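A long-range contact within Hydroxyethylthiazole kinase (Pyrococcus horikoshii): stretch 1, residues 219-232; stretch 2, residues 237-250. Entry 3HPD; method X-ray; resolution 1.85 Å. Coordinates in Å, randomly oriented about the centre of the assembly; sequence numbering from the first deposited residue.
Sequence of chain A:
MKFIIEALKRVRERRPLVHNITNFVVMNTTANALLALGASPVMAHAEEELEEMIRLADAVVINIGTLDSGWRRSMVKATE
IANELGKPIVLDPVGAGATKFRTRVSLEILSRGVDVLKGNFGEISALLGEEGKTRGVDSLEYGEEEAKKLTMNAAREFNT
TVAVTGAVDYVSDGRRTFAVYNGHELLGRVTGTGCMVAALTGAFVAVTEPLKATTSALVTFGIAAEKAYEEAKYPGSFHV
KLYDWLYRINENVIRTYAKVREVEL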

# COMPACT_ATOMS: atom_id res chain seq x y z
N VAL A 219 19.18 -15.30 4.32
CA VAL A 219 18.90 -16.72 4.44
C VAL A 219 17.46 -16.93 4.87
O VAL A 219 16.73 -17.73 4.29
CB VAL A 219 19.85 -17.39 5.47
CG1 VAL A 219 19.35 -18.78 5.83
CG2 VAL A 219 21.26 -17.46 4.89
N THR A 220 17.04 -16.20 5.90
CA THR A 220 15.67 -16.31 6.40
C THR A 220 14.64 -16.00 5.32
O THR A 220 13.69 -16.75 5.12
CB THR A 220 15.45 -15.38 7.60
OG1 THR A 220 16.31 -15.79 8.68
CG2 THR A 220 14.01 -15.43 8.07
N PHE A 221 14.84 -14.89 4.61
CA PHE A 221 13.89 -14.51 3.57
C PHE A 221 13.95 -15.46 2.38
O PHE A 221 12.93 -15.78 1.77
CB PHE A 221 14.16 -13.08 3.09
CG PHE A 221 13.12 -12.55 2.15
CD1 PHE A 221 11.87 -12.16 2.62
CD2 PHE A 221 13.38 -12.46 0.78
CE1 PHE A 221 10.89 -11.69 1.75
CE2 PHE A 221 12.40 -11.99 -0.10
CZ PHE A 221 11.16 -11.61 0.38
N GLY A 222 15.16 -15.90 2.04
CA GLY A 222 15.34 -16.81 0.93
C GLY A 222 14.62 -18.12 1.18
O GLY A 222 14.01 -18.70 0.27
N ILE A 223 14.69 -18.61 2.41
CA ILE A 223 14.03 -19.85 2.78
C ILE A 223 12.51 -19.64 2.76
O ILE A 223 11.76 -20.52 2.33
CB ILE A 223 14.45 -20.32 4.20
CG1 ILE A 223 15.94 -20.69 4.19
CG2 ILE A 223 13.59 -21.51 4.64
CD1 ILE A 223 16.48 -21.14 5.55
N ALA A 224 12.06 -18.48 3.24
CA ALA A 224 10.63 -18.19 3.25
C ALA A 224 10.11 -18.22 1.82
O ALA A 224 8.99 -18.69 1.57
CB ALA A 224 10.37 -16.82 3.89
N ALA A 225 10.92 -17.74 0.89
CA ALA A 225 10.55 -17.71 -0.52
C ALA A 225 10.40 -19.14 -1.06
O ALA A 225 9.45 -19.45 -1.78
CB ALA A 225 11.59 -16.95 -1.33
N GLU A 226 11.34 -20.01 -0.70
CA GLU A 226 11.29 -21.40 -1.14
C GLU A 226 10.05 -22.08 -0.57
O GLU A 226 9.34 -22.80 -1.29
CB GLU A 226 12.55 -22.14 -0.69
CG GLU A 226 13.81 -21.70 -1.43
CD GLU A 226 15.07 -22.28 -0.82
OE1 GLU A 226 15.07 -23.48 -0.47
OE2 GLU A 226 16.08 -21.54 -0.71
N LYS A 227 9.79 -21.87 0.71
CA LYS A 227 8.64 -22.46 1.38
C LYS A 227 7.33 -21.94 0.82
O LYS A 227 6.35 -22.68 0.68
CB LYS A 227 8.69 -22.19 2.89
CG LYS A 227 9.88 -22.82 3.60
CD LYS A 227 9.85 -24.34 3.49
CE LYS A 227 8.67 -24.94 4.25
NZ LYS A 227 8.61 -26.42 4.09
N ALA A 228 7.30 -20.65 0.49
CA ALA A 228 6.09 -20.06 -0.06
C ALA A 228 5.78 -20.67 -1.42
O ALA A 228 4.64 -20.99 -1.73
CB ALA A 228 6.25 -18.54 -0.19
N TYR A 229 6.81 -20.85 -2.24
CA TYR A 229 6.60 -21.42 -3.56
C TYR A 229 6.07 -22.85 -3.47
O TYR A 229 5.27 -23.28 -4.30
CB TYR A 229 7.90 -21.41 -4.38
CG TYR A 229 7.67 -21.76 -5.83
CD1 TYR A 229 7.09 -20.85 -6.70
CD2 TYR A 229 7.99 -23.03 -6.31
CE1 TYR A 229 6.81 -21.19 -8.03
CE2 TYR A 229 7.72 -23.38 -7.64
CZ TYR A 229 7.13 -22.45 -8.48
OH TYR A 229 6.86 -22.79 -9.79
N GLU A 230 6.50 -23.59 -2.45
CA GLU A 230 6.04 -24.96 -2.28
C GLU A 230 4.52 -24.99 -2.15
O GLU A 230 3.86 -25.93 -2.58
CB GLU A 230 6.66 -25.60 -1.03
CG GLU A 230 8.18 -25.63 -1.03
CD GLU A 230 8.76 -26.30 0.20
OE1 GLU A 230 8.03 -26.41 1.21
OE2 GLU A 230 9.94 -26.71 0.17
N GLU A 231 3.97 -23.94 -1.54
CA GLU A 231 2.53 -23.82 -1.32
C GLU A 231 1.77 -23.00 -2.36
O GLU A 231 0.56 -23.17 -2.51
CB GLU A 231 2.26 -23.20 0.05
CG GLU A 231 2.51 -24.10 1.23
CD GLU A 231 1.95 -23.50 2.51
OE1 GLU A 231 2.61 -22.63 3.11
OE2 GLU A 231 0.83 -23.90 2.89
N ALA A 232 2.46 -22.10 -3.06
CA ALA A 232 1.82 -21.24 -4.04
C ALA A 232 2.73 -20.96 -5.23
O ALA A 232 3.78 -20.34 -5.09
CB ALA A 232 1.41 -19.92 -3.38
N SER A 237 -0.83 -15.49 -4.67
CA SER A 237 -0.82 -16.43 -3.55
C SER A 237 0.59 -16.58 -2.97
O SER A 237 0.76 -16.78 -1.77
CB SER A 237 -1.35 -17.79 -4.00
OG SER A 237 -2.68 -17.68 -4.46
N PHE A 238 1.59 -16.51 -3.84
CA PHE A 238 2.99 -16.63 -3.42
C PHE A 238 3.35 -15.47 -2.49
O PHE A 238 3.99 -15.66 -1.46
CB PHE A 238 3.89 -16.62 -4.66
CG PHE A 238 5.36 -16.51 -4.36
CD1 PHE A 238 6.06 -17.58 -3.79
CD2 PHE A 238 6.06 -15.35 -4.69
CE1 PHE A 238 7.44 -17.48 -3.55
CE2 PHE A 238 7.44 -15.25 -4.46
CZ PHE A 238 8.13 -16.32 -3.89
N HIS A 239 2.92 -14.26 -2.85
CA HIS A 239 3.18 -13.07 -2.04
C HIS A 239 2.63 -13.26 -0.63
O HIS A 239 3.31 -12.97 0.36
CB HIS A 239 2.53 -11.84 -2.70
CG HIS A 239 2.78 -10.56 -1.97
ND1 HIS A 239 2.10 -9.39 -2.26
CD2 HIS A 239 3.63 -10.25 -0.96
CE1 HIS A 239 2.52 -8.42 -1.47
NE2 HIS A 239 3.46 -8.92 -0.67
N VAL A 240 1.39 -13.74 -0.54
CA VAL A 240 0.74 -13.97 0.74
C VAL A 240 1.52 -14.96 1.61
O VAL A 240 1.70 -14.75 2.82
CB VAL A 240 -0.70 -14.51 0.55
CG1 VAL A 240 -1.30 -14.92 1.88
CG2 VAL A 240 -1.58 -13.44 -0.11
N LYS A 241 1.99 -16.04 0.99
CA LYS A 241 2.73 -17.07 1.71
C LYS A 241 4.09 -16.61 2.24
O LYS A 241 4.66 -17.25 3.12
CB LYS A 241 2.89 -18.30 0.83
CG LYS A 241 1.59 -19.02 0.52
CD LYS A 241 1.01 -19.70 1.76
CE LYS A 241 -0.26 -20.47 1.43
NZ LYS A 241 -0.71 -21.33 2.56
N LEU A 242 4.62 -15.52 1.70
CA LEU A 242 5.91 -15.03 2.18
C LEU A 242 5.79 -14.63 3.65
O LEU A 242 6.65 -14.95 4.47
CB LEU A 242 6.38 -13.82 1.35
CG LEU A 242 6.78 -14.11 -0.11
CD1 LEU A 242 7.15 -12.80 -0.81
CD2 LEU A 242 7.95 -15.08 -0.14
N TYR A 243 4.70 -13.94 3.99
CA TYR A 243 4.47 -13.51 5.36
C TYR A 243 4.22 -14.72 6.25
O TYR A 243 4.68 -14.75 7.39
CB TYR A 243 3.25 -12.59 5.42
CG TYR A 243 3.37 -11.40 4.50
CD1 TYR A 243 4.22 -10.33 4.82
CD2 TYR A 243 2.68 -11.36 3.29
CE1 TYR A 243 4.38 -9.26 3.95
CE2 TYR A 243 2.84 -10.29 2.41
CZ TYR A 243 3.68 -9.24 2.75
OH TYR A 243 3.83 -8.17 1.89
N ASP A 244 3.49 -15.69 5.73
CA ASP A 244 3.20 -16.90 6.50
C ASP A 244 4.49 -17.57 6.94
O ASP A 244 4.62 -17.96 8.10
CB ASP A 244 2.38 -17.89 5.67
CG ASP A 244 0.93 -17.47 5.52
OD1 ASP A 244 0.56 -16.41 6.04
OD2 ASP A 244 0.17 -18.22 4.88
N TRP A 245 5.44 -17.69 6.02
CA TRP A 245 6.69 -18.34 6.35
C TRP A 245 7.71 -17.52 7.12
O TRP A 245 8.57 -18.07 7.80
CB TRP A 245 7.29 -18.98 5.10
CG TRP A 245 6.57 -20.25 4.81
CD1 TRP A 245 5.55 -20.44 3.92
CD2 TRP A 245 6.66 -21.46 5.57
NE1 TRP A 245 5.00 -21.69 4.08
CE2 TRP A 245 5.67 -22.34 5.09
CE3 TRP A 245 7.49 -21.88 6.62
CZ2 TRP A 245 5.48 -23.62 5.63
CZ3 TRP A 245 7.30 -23.15 7.15
CH2 TRP A 245 6.31 -24.00 6.65
N LEU A 246 7.62 -16.19 7.04
CA LEU A 246 8.54 -15.37 7.82
C LEU A 246 8.15 -15.58 9.28
O LEU A 246 8.96 -15.42 10.19
CB LEU A 246 8.41 -13.89 7.44
CG LEU A 246 9.11 -13.52 6.14
CD1 LEU A 246 8.85 -12.05 5.81
CD2 LEU A 246 10.62 -13.77 6.30
N TYR A 247 6.89 -15.96 9.48
CA TYR A 247 6.33 -16.21 10.80
C TYR A 247 6.59 -17.65 11.25
O TYR A 247 6.94 -17.90 12.41
CB TYR A 247 4.82 -15.97 10.75
CG TYR A 247 4.07 -16.24 12.04
CD1 TYR A 247 4.07 -15.31 13.08
CD2 TYR A 247 3.33 -17.41 12.20
CE1 TYR A 247 3.34 -15.54 14.25
CE2 TYR A 247 2.61 -17.65 13.37
CZ TYR A 247 2.62 -16.71 14.39
OH TYR A 247 1.88 -16.94 15.53
N ARG A 248 6.43 -18.60 10.33
CA ARG A 248 6.61 -20.02 10.64
C ARG A 248 8.05 -20.52 10.68
O ARG A 248 8.35 -21.49 11.38
CB ARG A 248 5.84 -20.89 9.64
CG ARG A 248 4.35 -20.65 9.62
CD ARG A 248 3.66 -21.58 8.62
NE ARG A 248 3.78 -22.98 9.00
CZ ARG A 248 3.28 -24.00 8.30
NH1 ARG A 248 2.63 -23.77 7.17
NH2 ARG A 248 3.43 -25.24 8.74
N ILE A 249 8.94 -19.88 9.94
CA ILE A 249 10.33 -20.33 9.93
C ILE A 249 10.87 -20.44 11.35
O ILE A 249 10.64 -19.56 12.19
CB ILE A 249 11.22 -19.40 9.07
CG1 ILE A 249 12.61 -20.01 8.92
CG2 ILE A 249 11.30 -18.02 9.71
CD1 ILE A 249 13.48 -19.31 7.87
N ASN A 250 11.56 -21.54 11.63
CA ASN A 250 12.12 -21.78 12.95
C ASN A 250 13.46 -22.49 12.83
O ASN A 250 14.00 -22.64 11.73
CB ASN A 250 11.15 -22.62 13.79
CG ASN A 250 10.82 -23.95 13.14
OD1 ASN A 250 11.60 -24.48 12.36
ND2 ASN A 250 9.66 -24.50 13.48
O HOH W 1 1.55 -21.48 5.59

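How do two helices come so close? Their axes approach to 8.2 Å, and the first helix presents small alanines there: A224 CA lies 3.9 Å from W245 CB, and A228 CB lies 3.5 Å from K241 CB. L242 sits among F221, A224, A225 and A228, its CD2 3.7 Å from A225 CA, while the small methyls leave room for it.

What satisfies the indole of W245? Its NE1 donates to E231 OE1 at 2.7 Å, nearly straight at 161°, so the one polar atom of a buried ring is not left unpaired. K227 covers one face, with CB 3.4 Å from W245 CD2; its NZ makes an off-centre cation-pi contact with the six-membered ring of W245 and donates to E230 OE1 at 2.9 Å.

How is the carboxylate of E231 shared? E231 OE1 accepts from the indole and also from a water, 2.9 Å away, which in turn accepts from R248 NH1 at 3.0 Å. E231 OE2 forms a salt bridge with K241 NZ at 3.0 Å, though the hydrogen bond is weak. An exposed glutamate thus gathers three partners.

What fills the rest of the contact? I249 CD1 reaches I223 CG2 at 3.9 Å. The F238 ring turns its edge to A225 O, with CE1 at 3.3 Å, but that carbonyl is already satisfied by Y229 N, 3.0 Å away within its own helix.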